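Local coordinates for listeriolysin O (Listeria monocytogenes, PDB 4CDB), which binds cholesterol-containing host membranes, then changes conformation, oligomerises and inserts to form pores that lyse the cell, at residues N36-Y40 and A95-V100; N221-P225 and Y254-V258; N250-Y254 and F353-N357. Residues are numbered along the deposited sequence.

Interaction 1. Residues N36-Y40 and A95-V100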
loop_
_atom_site.group_PDB
_atom_site.type_symbol
_atom_site.label_atom_id
_atom_site.label_comp_id
_atom_site.label_asym_id
_atom_site.label_seq_id
_atom_site.Cartn_x
_atom_site.Cartn_y
_atom_site.Cartn_z
ATOM N N ASN A 36 18.428 -17.729 -2.838
ATOM C CA ASN A 36 18.670 -17.297 -1.464
ATOM C C ASN A 36 19.773 -16.248 -1.310
ATOM O O ASN A 36 20.185 -15.933 -0.193
ATOM C CB ASN A 36 18.970 -18.508 -0.576
ATOM C CG ASN A 36 17.813 -19.488 -0.516
ATOM O OD1 ASN A 36 16.647 -19.093 -0.544
ATOM N ND2 ASN A 36 18.131 -20.775 -0.431
ATOM N N VAL A 37 20.246 -15.708 -2.428
ATOM C CA VAL A 37 21.301 -14.697 -2.404
ATOM C C VAL A 37 20.782 -13.313 -2.004
ATOM O O VAL A 37 21.402 -12.616 -1.198
ATOM C CB VAL A 37 22.038 -14.626 -3.762
ATOM C CG1 VAL A 37 22.780 -13.310 -3.913
ATOM C CG2 VAL A 37 22.994 -15.798 -3.900
ATOM N N LEU A 38 19.639 -12.924 -2.558
ATOM C CA LEU A 38 19.062 -11.614 -2.272
ATOM C C LEU A 38 17.829 -11.744 -1.384
ATOM O O LEU A 38 16.764 -12.165 -1.841
ATOM C CB LEU A 38 18.699 -10.894 -3.572
ATOM C CG LEU A 38 19.844 -10.663 -4.560
ATOM C CD1 LEU A 38 19.312 -10.098 -5.864
ATOM C CD2 LEU A 38 20.877 -9.729 -3.960
ATOM N N VAL A 39 17.979 -11.380 -0.114
ATOM C CA VAL A 39 16.895 -11.515 0.852
ATOM C C VAL A 39 16.708 -10.274 1.723
ATOM O O VAL A 39 17.672 -9.593 2.076
ATOM C CB VAL A 39 17.118 -12.730 1.780
ATOM C CG1 VAL A 39 16.923 -14.029 1.018
ATOM C CG2 VAL A 39 18.504 -12.676 2.397
ATOM N N TYR A 40 15.454 -9.987 2.059
ATOM C CA TYR A 40 15.141 -8.989 3.074
ATOM C C TYR A 40 14.384 -9.632 4.231
ATOM O O TYR A 40 13.237 -10.052 4.077
ATOM C CB TYR A 40 14.324 -7.830 2.499
ATOM C CG TYR A 40 13.753 -6.933 3.575
ATOM C CD1 TYR A 40 14.576 -6.090 4.312
ATOM C CD2 TYR A 40 12.394 -6.939 3.866
ATOM C CE1 TYR A 40 14.061 -5.274 5.304
ATOM C CE2 TYR A 40 11.871 -6.127 4.855
ATOM C CZ TYR A 40 12.708 -5.297 5.570
ATOM O OH TYR A 40 12.189 -4.486 6.555
ATOM N N ALA A 95 25.717 -8.917 -6.448
ATOM C CA ALA A 95 24.418 -9.344 -5.949
ATOM C C ALA A 95 24.514 -9.626 -4.454
ATOM O O ALA A 95 24.750 -10.764 -4.045
ATOM C CB ALA A 95 23.935 -10.575 -6.691
ATOM N N ASN A 96 24.342 -8.583 -3.645
ATOM C CA ASN A 96 24.368 -8.721 -2.191
ATOM C C ASN A 96 23.314 -7.859 -1.502
ATOM O O ASN A 96 22.359 -7.406 -2.135
ATOM C CB ASN A 96 25.766 -8.411 -1.644
ATOM C CG ASN A 96 26.297 -7.067 -2.113
ATOM O OD1 ASN A 96 25.531 -6.154 -2.418
ATOM N ND2 ASN A 96 27.618 -6.944 -2.177
ATOM N N SER A 97 23.501 -7.625 -0.207
ATOM C CA SER A 97 22.536 -6.865 0.585
ATOM C C SER A 97 22.392 -5.417 0.116
ATOM O O SER A 97 21.347 -4.798 0.305
ATOM C CB SER A 97 22.915 -6.904 2.066
ATOM O OG SER A 97 24.231 -6.421 2.259
ATOM N N GLU A 98 23.442 -4.882 -0.501
ATOM C CA GLU A 98 23.416 -3.505 -0.990
ATOM C C GLU A 98 22.488 -3.351 -2.190
ATOM O O GLU A 98 21.933 -2.279 -2.417
ATOM C CB GLU A 98 24.825 -3.022 -1.340
ATOM C CG GLU A 98 25.744 -2.857 -0.139
ATOM C CD GLU A 98 25.296 -1.746 0.794
ATOM O OE1 GLU A 98 24.413 -1.996 1.640
ATOM O OE2 GLU A 98 25.832 -0.623 0.682
ATOM N N LEU A 99 22.327 -4.425 -2.957
ATOM C CA LEU A 99 21.360 -4.440 -4.048
ATOM C C LEU A 99 19.946 -4.466 -3.480
ATOM O O LEU A 99 19.030 -3.857 -4.033
ATOM C CB LEU A 99 21.585 -5.649 -4.961
ATOM C CG LEU A 99 20.611 -5.815 -6.130
ATOM C CD1 LEU A 99 20.575 -4.555 -6.971
ATOM C CD2 LEU A 99 21.000 -7.006 -6.984
ATOM N N VAL A 100 19.777 -5.181 -2.372
ATOM C CA VAL A 100 18.493 -5.234 -1.682
ATOM C C VAL A 100 18.170 -3.868 -1.077
ATOM O O VAL A 100 17.016 -3.442 -1.057
ATOM C CB VAL A 100 18.491 -6.318 -0.583
ATOM C CG1 VAL A 100 17.160 -6.340 0.152
ATOM C CG2 VAL A 100 18.777 -7.679 -1.191
#
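Two backbone paths pass close together here without exchanging a single hydrogen bond. Segment N36-Y40 comes out of a loop and leads into strand 39-41, while A95-V100 runs extended through A95 and N96 and then winds into a single helical turn, S97-V100. The CA atoms come nearest at L38 and N96, 6.0 Å apart. N96 is the N-cap of that turn: its OD1 accepts from E98 N at 3.1 Å, so the first part of the helix is held from within its own segment, and N96 ND2 bonds N250. In the cytolysin fold strand 39-41 runs parallel to the long strand 362-385, and the contact packs it and the loop before it against the short helix 97-100. L38 and V100 bury the most surface. L38, with chi1 m and chi2 t, reaches over the start of the helix: its CD2 lies 3.3 Å from N96 O and 4.2 Å from A95 CB, and its CD1 packs 3.7 Å from L99 CD2. V100 meets L38 CB through CG2 (4.0 Å) and Y40 CB through CG1 (4.0 Å). V37 adds its CG1, 4.1 Å from A95 CB. The Y40 ring leads away from the helix, and its OH bonds S177, in a helical region that becomes a beta-stranded membrane span.

Interaction 2. Residues N221-P225 and Y254-V258; sequences NVNEP and YISSV
In the large antiparallel sheet of the cytolysin fold, strand 207-222, which follows the membrane-inserting residues 196-205, ends beside strand 252-260. N221 and S257 form an antiparallel non-hydrogen-bonded pair, CA atoms 4.0 Å apart, with both side chains on the same face and CB atoms 4.0 Å apart. Over the touching parts the end-to-end directions differ by 143°. The three residues with most surface covered are Y254, V222 and S256. Along the second strand phi/psi run Y254 -131/152, I255 -76/107, S256 -82/-24 and S257 -160/141, so S256 departs from extended geometry and kinks the chain. S256 O accepts the one hydrogen bond between the segments, from V222 N at 2.9 Å and 148°, and also receives a CA-H...O contact from N221 CA at 3.2 Å. S256 OG, chi1 p, bonds T350 instead. V222 (-118/149, chi1 t) sends CG2 to 3.7 Å from I255 O. Beyond it the chain leaves the sheet but stays extended through N223 (-57/148), E224 (-97/108) and P225 (-65/141). The CA-CB bond of Y254 points toward this segment, and with chi1 65° and chi2 -82° its ring lies beside N223-P225; its OH bonds N357. P225 CD approaches Y254 CZ to 4.3 Å, and E224 CG lies 3.4 Å from Y254 OH.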
loop_
_atom_site.group_PDB
_atom_site.type_symbol
_atom_site.label_atom_id
_atom_site.label_comp_id
_atom_site.label_asym_id
_atom_site.label_seq_id
_atom_site.Cartn_x
_atom_site.Cartn_y
_atom_site.Cartn_z
ATOM N N ASN A 221 16.613 -3.075 -22.798
ATOM C CA ASN A 221 17.266 -4.296 -22.335
ATOM C C ASN A 221 18.612 -4.559 -23.020
ATOM O O ASN A 221 18.938 -3.938 -24.036
ATOM C CB ASN A 221 16.333 -5.500 -22.485
ATOM C CG ASN A 221 15.986 -5.791 -23.929
ATOM O OD1 ASN A 221 16.137 -4.934 -24.799
ATOM N ND2 ASN A 221 15.514 -7.004 -24.193
ATOM N N VAL A 222 19.384 -5.482 -22.451
ATOM C CA VAL A 222 20.729 -5.783 -22.930
ATOM C C VAL A 222 20.807 -7.229 -23.408
ATOM O O VAL A 222 20.100 -8.094 -22.893
ATOM C CB VAL A 222 21.766 -5.575 -21.803
ATOM C CG1 VAL A 222 23.179 -5.634 -22.346
ATOM C CG2 VAL A 222 21.537 -4.244 -21.125
ATOM N N ASN A 223 21.656 -7.488 -24.401
ATOM C CA ASN A 223 21.910 -8.850 -24.862
ATOM C C ASN A 223 22.403 -9.736 -23.720
ATOM O O ASN A 223 23.067 -9.259 -22.802
ATOM C CB ASN A 223 22.951 -8.845 -25.983
ATOM C CG ASN A 223 24.330 -8.437 -25.495
ATOM O OD1 ASN A 223 24.589 -7.260 -25.245
ATOM N ND2 ASN A 223 25.224 -9.411 -25.363
ATOM N N GLU A 224 22.068 -11.022 -23.774
ATOM C CA GLU A 224 22.569 -11.974 -22.789
ATOM C C GLU A 224 23.785 -12.708 -23.344
ATOM O O GLU A 224 23.655 -13.547 -24.233
ATOM C CB GLU A 224 21.478 -12.967 -22.379
ATOM C CG GLU A 224 20.289 -12.335 -21.669
ATOM C CD GLU A 224 19.283 -13.360 -21.172
ATOM O OE1 GLU A 224 19.482 -14.566 -21.425
ATOM O OE2 GLU A 224 18.291 -12.957 -20.526
ATOM N N PRO A 225 24.976 -12.394 -22.811
ATOM C CA PRO A 225 26.233 -12.966 -23.308
ATOM C C PRO A 225 26.316 -14.472 -23.079
ATOM O O PRO A 225 25.886 -14.966 -22.034
ATOM C CB PRO A 225 27.296 -12.244 -22.476
ATOM C CG PRO A 225 26.590 -11.859 -21.220
ATOM C CD PRO A 225 25.191 -11.518 -21.646
ATOM N N TYR A 254 24.394 -8.382 -13.684
ATOM C CA TYR A 254 24.255 -7.209 -14.538
ATOM C C TYR A 254 22.802 -6.754 -14.643
ATOM O O TYR A 254 21.875 -7.556 -14.508
ATOM C CB TYR A 254 24.832 -7.468 -15.934
ATOM C CG TYR A 254 24.100 -8.522 -16.733
ATOM C CD1 TYR A 254 24.354 -9.871 -16.531
ATOM C CD2 TYR A 254 23.164 -8.168 -17.697
ATOM C CE1 TYR A 254 23.690 -10.840 -17.260
ATOM C CE2 TYR A 254 22.496 -9.130 -18.431
ATOM C CZ TYR A 254 22.764 -10.464 -18.208
ATOM O OH TYR A 254 22.104 -11.427 -18.934
ATOM N N ILE A 255 22.610 -5.462 -14.876
ATOM C CA ILE A 255 21.275 -4.927 -15.096
ATOM C C ILE A 255 20.822 -5.289 -16.510
ATOM O O ILE A 255 21.311 -4.733 -17.494
ATOM C CB ILE A 255 21.238 -3.404 -14.868
ATOM C CG1 ILE A 255 21.710 -3.071 -13.448
ATOM C CG2 ILE A 255 19.842 -2.858 -15.107
ATOM C CD1 ILE A 255 21.651 -1.594 -13.102
ATOM N N SER A 256 19.892 -6.237 -16.600
ATOM C CA SER A 256 19.450 -6.775 -17.883
ATOM C C SER A 256 18.397 -5.907 -18.574
ATOM O O SER A 256 18.254 -5.953 -19.792
ATOM C CB SER A 256 18.927 -8.203 -17.707
ATOM O OG SER A 256 17.950 -8.265 -16.681
ATOM N N SER A 257 17.667 -5.117 -17.793
ATOM C CA SER A 257 16.608 -4.274 -18.339
ATOM C C SER A 257 16.257 -3.135 -17.390
ATOM O O SER A 257 16.229 -3.325 -16.177
ATOM C CB SER A 257 15.360 -5.110 -18.624
ATOM O OG SER A 257 14.329 -4.312 -19.175
ATOM N N VAL A 258 15.991 -1.957 -17.949
ATOM C CA VAL A 258 15.608 -0.796 -17.154
ATOM C C VAL A 258 14.296 -0.207 -17.658
ATOM O O VAL A 258 14.139 0.048 -18.854
ATOM C CB VAL A 258 16.686 0.312 -17.193
ATOM C CG1 VAL A 258 16.221 1.543 -16.416
ATOM C CG2 VAL A 258 18.010 -0.198 -16.642
#

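Interaction 3. Residues N250-Y254 and F353-N357. With NA (sodium ion), chain P; ACT (acetate ion), chain D.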
loop_
_atom_site.group_PDB
_atom_site.type_symbol
_atom_site.label_atom_id
_atom_site.label_comp_id
_atom_site.label_asym_id
_atom_site.label_seq_id
_atom_site.Cartn_x
_atom_site.Cartn_y
_atom_site.Cartn_z
ATOM N N ASN A 250 29.454 -12.798 -2.901
ATOM C CA ASN A 250 29.027 -11.610 -3.633
ATOM C C ASN A 250 29.061 -11.849 -5.139
ATOM O O ASN A 250 29.930 -11.323 -5.837
ATOM C CB ASN A 250 29.903 -10.407 -3.270
ATOM C CG ASN A 250 29.913 -10.116 -1.779
ATOM O OD1 ASN A 250 29.094 -9.346 -1.280
ATOM N ND2 ASN A 250 30.847 -10.730 -1.063
ATOM N N PRO A 251 28.114 -12.655 -5.645
ATOM C CA PRO A 251 28.112 -13.068 -7.053
ATOM C C PRO A 251 27.919 -11.889 -7.994
ATOM O O PRO A 251 27.139 -10.985 -7.685
ATOM C CB PRO A 251 26.905 -14.008 -7.147
ATOM C CG PRO A 251 26.604 -14.411 -5.737
ATOM C CD PRO A 251 26.983 -13.233 -4.901
ATOM N N PRO A 252 28.622 -11.896 -9.136
ATOM C CA PRO A 252 28.493 -10.815 -10.114
ATOM C C PRO A 252 27.156 -10.887 -10.849
ATOM O O PRO A 252 26.677 -11.980 -11.166
ATOM C CB PRO A 252 29.651 -11.081 -11.078
ATOM C CG PRO A 252 29.862 -12.553 -11.006
ATOM C CD PRO A 252 29.579 -12.927 -9.574
ATOM N N ALA A 253 26.555 -9.729 -11.094
ATOM C CA ALA A 253 25.301 -9.658 -11.832
ATOM C C ALA A 253 25.303 -8.420 -12.715
ATOM O O ALA A 253 26.117 -7.515 -12.524
ATOM C CB ALA A 253 24.117 -9.628 -10.873
ATOM N N TYR A 254 24.394 -8.382 -13.684
ATOM C CA TYR A 254 24.255 -7.209 -14.538
ATOM C C TYR A 254 22.802 -6.754 -14.643
ATOM O O TYR A 254 21.875 -7.556 -14.508
ATOM C CB TYR A 254 24.832 -7.468 -15.934
ATOM C CG TYR A 254 24.100 -8.522 -16.733
ATOM C CD1 TYR A 254 24.354 -9.871 -16.531
ATOM C CD2 TYR A 254 23.164 -8.168 -17.697
ATOM C CE1 TYR A 254 23.690 -10.840 -17.260
ATOM C CE2 TYR A 254 22.496 -9.130 -18.431
ATOM C CZ TYR A 254 22.764 -10.464 -18.208
ATOM O OH TYR A 254 22.104 -11.427 -18.934
ATOM N N PHE A 353 22.119 -12.800 -12.976
ATOM C CA PHE A 353 23.423 -13.298 -12.553
ATOM C C PHE A 353 24.285 -13.526 -13.790
ATOM O O PHE A 353 23.797 -14.007 -14.810
ATOM C CB PHE A 353 23.277 -14.598 -11.756
ATOM C CG PHE A 353 22.639 -14.416 -10.404
ATOM C CD1 PHE A 353 23.358 -13.868 -9.353
ATOM C CD2 PHE A 353 21.325 -14.805 -10.180
ATOM C CE1 PHE A 353 22.776 -13.701 -8.105
ATOM C CE2 PHE A 353 20.740 -14.641 -8.934
ATOM C CZ PHE A 353 21.467 -14.088 -7.896
ATOM N N LEU A 354 25.563 -13.174 -13.703
ATOM C CA LEU A 354 26.463 -13.320 -14.841
ATOM C C LEU A 354 26.780 -14.782 -15.133
ATOM O O LEU A 354 27.150 -15.134 -16.251
ATOM C CB LEU A 354 27.762 -12.539 -14.611
ATOM C CG LEU A 354 28.042 -11.387 -15.577
ATOM C CD1 LEU A 354 29.427 -10.801 -15.334
ATOM C CD2 LEU A 354 27.889 -11.850 -17.018
ATOM N N LYS A 355 26.628 -15.634 -14.126
ATOM C CA LYS A 355 27.008 -17.036 -14.258
ATOM C C LYS A 355 26.175 -17.798 -15.286
ATOM O O LYS A 355 26.722 -18.479 -16.153
ATOM C CB LYS A 355 26.939 -17.738 -12.901
ATOM C CG LYS A 355 27.345 -19.202 -12.937
ATOM C CD LYS A 355 27.322 -19.803 -11.540
ATOM C CE LYS A 355 27.712 -21.271 -11.560
ATOM N NZ LYS A 355 27.717 -21.869 -10.195
ATOM N N ASP A 356 24.856 -17.686 -15.192
ATOM C CA ASP A 356 23.975 -18.447 -16.068
ATOM C C ASP A 356 22.887 -17.577 -16.685
ATOM O O ASP A 356 21.896 -18.093 -17.200
ATOM C CB ASP A 356 23.342 -19.610 -15.296
ATOM C CG ASP A 356 22.598 -19.147 -14.053
ATOM O OD1 ASP A 356 22.821 -17.998 -13.618
ATOM O OD2 ASP A 356 21.793 -19.932 -13.506
ATOM N N ASN A 357 23.074 -16.260 -16.625
ATOM C CA ASN A 357 22.087 -15.305 -17.133
ATOM C C ASN A 357 20.702 -15.485 -16.506
ATOM O O ASN A 357 19.687 -15.118 -17.099
ATOM C CB ASN A 357 21.997 -15.373 -18.662
ATOM C CG ASN A 357 23.289 -14.949 -19.343
ATOM O OD1 ASN A 357 23.842 -13.890 -19.049
ATOM N ND2 ASN A 357 23.776 -15.781 -20.257
HETATM NA NA NA P . 23.450 -17.844 -11.031
HETATM C C ACT D . 24.232 -20.859 -9.697
HETATM O O ACT D . 25.308 -21.059 -9.092
HETATM O OXT ACT D . 24.188 -20.240 -10.782
HETATM C CH3 ACT D . 22.959 -21.401 -9.119
HETATM O O HOH W 1 26.896 -14.721 -11.209
#
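Two direct hydrogen bonds join these segments, one from backbone and one from side chain. L354 N donates to P252 O at 3.0 Å in an almost straight line (177°), and Y254 OH donates to N357 OD1 at 3.0 Å; N357 ND2 in turn bonds P225 O. Water 1 extends the first link, donating to P252 O (2.8 Å) and accepting from K355 N (3.1 Å). Alongside, A253 and F353 form an antiparallel non-hydrogen-bonded pair, CA atoms 4.2 Å apart with diverging side chains. The contact thus pairs strands 252-260 and 345-353 of the cytolysin's antiparallel sheet, at the end where 345-353 turns off through L354-N357. In the same turn D356 OD1 binds a sodium ion at 2.7 Å, sharing it with Y32 and with OXT of an acetate, probably from the crystallisation liquor, while K355 NZ bonds acetate O at 2.8 Å. Apolar contacts flank the hydrogen bonds: P251 CB to F353 CD1 (4.2 Å), P252 CG to L354 CB (4.2 Å), and Y254 CD1 to L354 CD2 (4.1 Å). Because a proline nitrogen carries no hydrogen, P252 can join the backbone ladder solely through its carbonyl, and that one oxygen serves both the turn and the water.

As a set, the three contacts illustrate how chemistry follows place in a fold. Interactions 2 and 3 are buried, lie on strand 252-260 and share Y254, which meets the departing end of strand 207-222 in one and the turn after strand 345-353 in the other; P225 O bonds N357 ND2 (2.9 Å) between them. Both pair backbones, but interaction 3 adds a side-chain hydrogen bond, a bridging water, a sodium site and more apolar packing. Interaction 1, partly buried, relies on apolar side chains across its segments, yet is tied to interaction 3 by A95 N to P251 O (2.8 Å), N96 ND2 to N250 OD1 (3.0 Å) and packing of A95 CB on F353 CE1 (3.6 Å). Interactions 1 and 2 do not touch.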